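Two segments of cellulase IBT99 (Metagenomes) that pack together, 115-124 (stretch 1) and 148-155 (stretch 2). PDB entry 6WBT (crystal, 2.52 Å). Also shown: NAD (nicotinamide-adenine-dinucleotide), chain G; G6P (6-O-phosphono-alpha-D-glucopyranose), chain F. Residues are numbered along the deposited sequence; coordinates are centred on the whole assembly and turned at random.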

# COMPACT_ATOMS: atom_id res chain seq x y z
N GLY A 115 16.63 21.36 -19.47
CA GLY A 115 17.89 20.92 -20.04
C GLY A 115 18.25 19.50 -19.63
O GLY A 115 18.87 18.77 -20.41
N GLY A 116 17.88 19.10 -18.42
CA GLY A 116 18.14 17.76 -17.95
C GLY A 116 17.22 16.73 -18.56
O GLY A 116 17.65 15.62 -18.89
N MSE A 117 15.94 17.09 -18.71
CA MSE A 117 14.97 16.21 -19.35
C MSE A 117 15.33 16.00 -20.81
O MSE A 117 15.16 14.90 -21.35
CB MSE A 117 13.56 16.79 -19.22
CG MSE A 117 13.03 16.81 -17.80
SE MSE A 117 11.16 17.36 -17.71
CE MSE A 117 11.35 19.21 -18.29
N THR A 118 15.81 17.06 -21.46
CA THR A 118 16.27 16.95 -22.84
C THR A 118 17.51 16.07 -22.93
O THR A 118 17.60 15.19 -23.80
CB THR A 118 16.55 18.33 -23.42
OG1 THR A 118 15.36 19.13 -23.34
CG2 THR A 118 17.00 18.23 -24.86
N TYR A 119 18.47 16.29 -22.03
CA TYR A 119 19.65 15.42 -21.97
C TYR A 119 19.26 13.99 -21.63
O TYR A 119 19.91 13.04 -22.08
CB TYR A 119 20.63 15.98 -20.93
CG TYR A 119 21.94 15.24 -20.83
CD1 TYR A 119 22.50 14.59 -21.93
CD2 TYR A 119 22.64 15.20 -19.63
CE1 TYR A 119 23.70 13.91 -21.82
CE2 TYR A 119 23.84 14.53 -19.52
CZ TYR A 119 24.36 13.89 -20.62
OH TYR A 119 25.56 13.22 -20.50
N GLY A 120 18.19 13.81 -20.85
CA GLY A 120 17.78 12.46 -20.47
C GLY A 120 17.27 11.65 -21.64
O GLY A 120 17.62 10.48 -21.80
N MSE A 121 16.43 12.25 -22.49
CA MSE A 121 15.84 11.54 -23.61
C MSE A 121 16.87 11.19 -24.68
O MSE A 121 16.67 10.26 -25.46
CB MSE A 121 14.71 12.36 -24.23
CG MSE A 121 13.47 12.49 -23.35
SE MSE A 121 11.84 12.69 -24.38
CE MSE A 121 11.90 11.01 -25.37
N ARG A 122 17.98 11.93 -24.71
CA ARG A 122 19.08 11.57 -25.59
C ARG A 122 19.83 10.34 -25.10
O ARG A 122 20.46 9.65 -25.91
CB ARG A 122 20.07 12.73 -25.73
CG ARG A 122 19.58 13.89 -26.58
CD ARG A 122 20.74 14.79 -26.98
NE ARG A 122 21.44 15.34 -25.83
CZ ARG A 122 21.16 16.53 -25.29
NH1 ARG A 122 20.20 17.28 -25.81
NH2 ARG A 122 21.84 16.96 -24.24
N THR A 123 19.77 10.04 -23.80
CA THR A 123 20.58 9.00 -23.20
C THR A 123 19.82 7.69 -22.97
O THR A 123 20.45 6.66 -22.73
CB THR A 123 21.15 9.49 -21.86
OG1 THR A 123 21.49 10.88 -21.97
CG2 THR A 123 22.40 8.71 -21.47
N ILE A 124 18.48 7.71 -23.05
CA ILE A 124 17.69 6.53 -22.70
C ILE A 124 18.06 5.35 -23.59
O ILE A 124 18.57 4.32 -23.12
CB ILE A 124 16.19 6.84 -22.77
CG1 ILE A 124 15.80 7.84 -21.68
CG2 ILE A 124 15.37 5.57 -22.65
CD1 ILE A 124 14.33 8.19 -21.66
N SER A 148 26.76 7.84 -15.66
CA SER A 148 26.45 8.86 -16.65
C SER A 148 25.12 9.53 -16.33
O SER A 148 24.20 8.90 -15.80
CB SER A 148 26.42 8.25 -18.05
OG SER A 148 25.49 7.18 -18.13
N ASN A 149 25.04 10.81 -16.65
CA ASN A 149 23.89 11.63 -16.33
C ASN A 149 22.95 11.75 -17.53
O ASN A 149 23.37 11.57 -18.68
CB ASN A 149 24.35 13.02 -15.89
CG ASN A 149 24.69 13.08 -14.42
OD1 ASN A 149 24.17 12.31 -13.61
ND2 ASN A 149 25.56 14.01 -14.05
N PRO A 150 21.66 12.05 -17.30
CA PRO A 150 21.01 12.18 -15.98
C PRO A 150 20.75 10.83 -15.33
O PRO A 150 19.96 10.05 -15.84
CB PRO A 150 19.69 12.89 -16.31
CG PRO A 150 19.86 13.44 -17.69
CD PRO A 150 20.76 12.47 -18.38
N ALA A 151 21.42 10.58 -14.20
CA ALA A 151 21.33 9.27 -13.56
C ALA A 151 19.92 8.96 -13.09
O ALA A 151 19.55 7.79 -12.98
CB ALA A 151 22.31 9.20 -12.38
N ALA A 152 19.11 9.99 -12.82
CA ALA A 152 17.74 9.76 -12.37
C ALA A 152 16.87 9.22 -13.51
O ALA A 152 16.13 8.25 -13.33
CB ALA A 152 17.15 11.05 -11.81
N ILE A 153 16.96 9.84 -14.69
CA ILE A 153 16.09 9.45 -15.79
C ILE A 153 16.55 8.13 -16.40
O ILE A 153 15.73 7.27 -16.74
CB ILE A 153 16.02 10.57 -16.84
CG1 ILE A 153 15.41 11.83 -16.22
CG2 ILE A 153 15.23 10.13 -18.06
CD1 ILE A 153 15.42 13.03 -17.14
N VAL A 154 17.87 7.95 -16.55
CA VAL A 154 18.36 6.75 -17.22
C VAL A 154 18.15 5.51 -16.35
O VAL A 154 17.92 4.41 -16.86
CB VAL A 154 19.84 6.92 -17.62
CG1 VAL A 154 20.01 8.14 -18.50
CG2 VAL A 154 20.73 7.01 -16.39
N ALA A 155 18.21 5.66 -15.02
CA ALA A 155 18.00 4.51 -14.14
C ALA A 155 16.55 4.07 -14.15
O ALA A 155 16.26 2.87 -14.18
CB ALA A 155 18.46 4.84 -12.72
PA NAD G . 32.47 14.56 -22.68
O1A NAD G . 31.48 15.17 -23.62
O2A NAD G . 33.76 15.28 -22.47
O5B NAD G . 32.77 13.05 -23.15
C5B NAD G . 31.67 12.12 -23.31
C4B NAD G . 32.09 11.00 -24.22
O4B NAD G . 30.98 10.09 -24.43
C3B NAD G . 32.56 11.41 -25.63
O3B NAD G . 33.79 10.76 -25.93
C2B NAD G . 31.45 10.87 -26.53
O2B NAD G . 31.85 10.63 -27.86
C1B NAD G . 31.05 9.62 -25.76
N9A NAD G . 29.77 9.06 -26.15
C8A NAD G . 28.64 9.75 -26.52
N7A NAD G . 27.63 8.98 -26.83
C5A NAD G . 28.11 7.69 -26.65
C6A NAD G . 27.52 6.43 -26.82
N6A NAD G . 26.26 6.25 -27.22
N1A NAD G . 28.28 5.34 -26.57
C2A NAD G . 29.55 5.53 -26.17
N3A NAD G . 30.21 6.66 -25.97
C4A NAD G . 29.43 7.73 -26.24
O3 NAD G . 31.78 14.33 -21.26
PN NAD G . 32.27 14.59 -19.76
O1N NAD G . 33.60 13.93 -19.56
O2N NAD G . 32.15 16.05 -19.45
O5D NAD G . 31.15 13.78 -18.94
C5D NAD G . 30.94 12.39 -19.29
C4D NAD G . 29.69 11.90 -18.61
O4D NAD G . 29.93 11.79 -17.19
C3D NAD G . 28.46 12.81 -18.73
O3D NAD G . 27.31 12.03 -19.04
C2D NAD G . 28.37 13.39 -17.32
O2D NAD G . 27.11 13.93 -16.97
C1D NAD G . 28.75 12.16 -16.50
N1N NAD G . 29.11 12.50 -15.09
C2N NAD G . 28.24 12.19 -14.08
C3N NAD G . 28.54 12.52 -12.77
C7N NAD G . 27.56 12.09 -11.69
O7N NAD G . 27.39 12.82 -10.72
N7N NAD G . 26.96 10.92 -11.84
C4N NAD G . 29.72 13.20 -12.49
C5N NAD G . 30.60 13.47 -13.52
C6N NAD G . 30.28 13.11 -14.81
C1 G6P F . 28.86 16.62 -9.89
C2 G6P F . 27.46 16.22 -10.36
C3 G6P F . 27.43 16.02 -11.87
C4 G6P F . 28.03 17.23 -12.58
C5 G6P F . 29.42 17.51 -12.02
C6 G6P F . 30.11 18.68 -12.71
O1 G6P F . 29.77 15.54 -10.11
O2 G6P F . 27.07 15.00 -9.72
O3 G6P F . 26.08 15.83 -12.30
O4 G6P F . 28.11 16.98 -13.99
O5 G6P F . 29.30 17.76 -10.62
O6 G6P F . 29.33 19.15 -13.81
P G6P F . 30.00 20.15 -14.88
O1P G6P F . 28.91 21.14 -15.19
O2P G6P F . 30.39 19.25 -16.03
O3P G6P F . 31.18 20.73 -14.14

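The two stretches meet in a compact, largely apolar contact in which a glycine-lined helix receives an isoleucine knob and a proline ring, with no clear hydrogen bond crossing between them. The helix axes approach to 9.0 Å at 38°, and the interface buries 402 Å². Ile 153 (m, t) points its CA-to-CB bond toward stretch 1 and sits among Gly 116, Met 117, Gly 120 and Ile 124; its CD1 lies 3.9 Å from Met 117 CA and 4.1 Å from Gly 120 CA. Gly 120 leaves the room: an ideal CB there would lie 2.6 Å from Ile 153 CD1, a clash with the isoleucine as placed. Ile 124 CD1 adds an apolar contact, 4.2 Å from Ile 153 CG2.

Pro 150, preceded by a cis peptide bond and occupying the N-cap position, brings CG to 3.3 Å from Gly 116 O. Its CD lies over one face of the Tyr 119 ring, 4.0 Å from the centroid and 27° off the normal, a CH-pi contact. Thr 123 OG1 donates to Tyr 119 O (2.7 Å) within its own helix, while Thr 123 CB packs 3.8 Å from Val 154 CG1. At the ligand side, Tyr 119 OH donates to NAD O3D (2.6 Å), and Asn 149 ND2 makes a weak hydrogen bond to G6P O3 (2.6 Å).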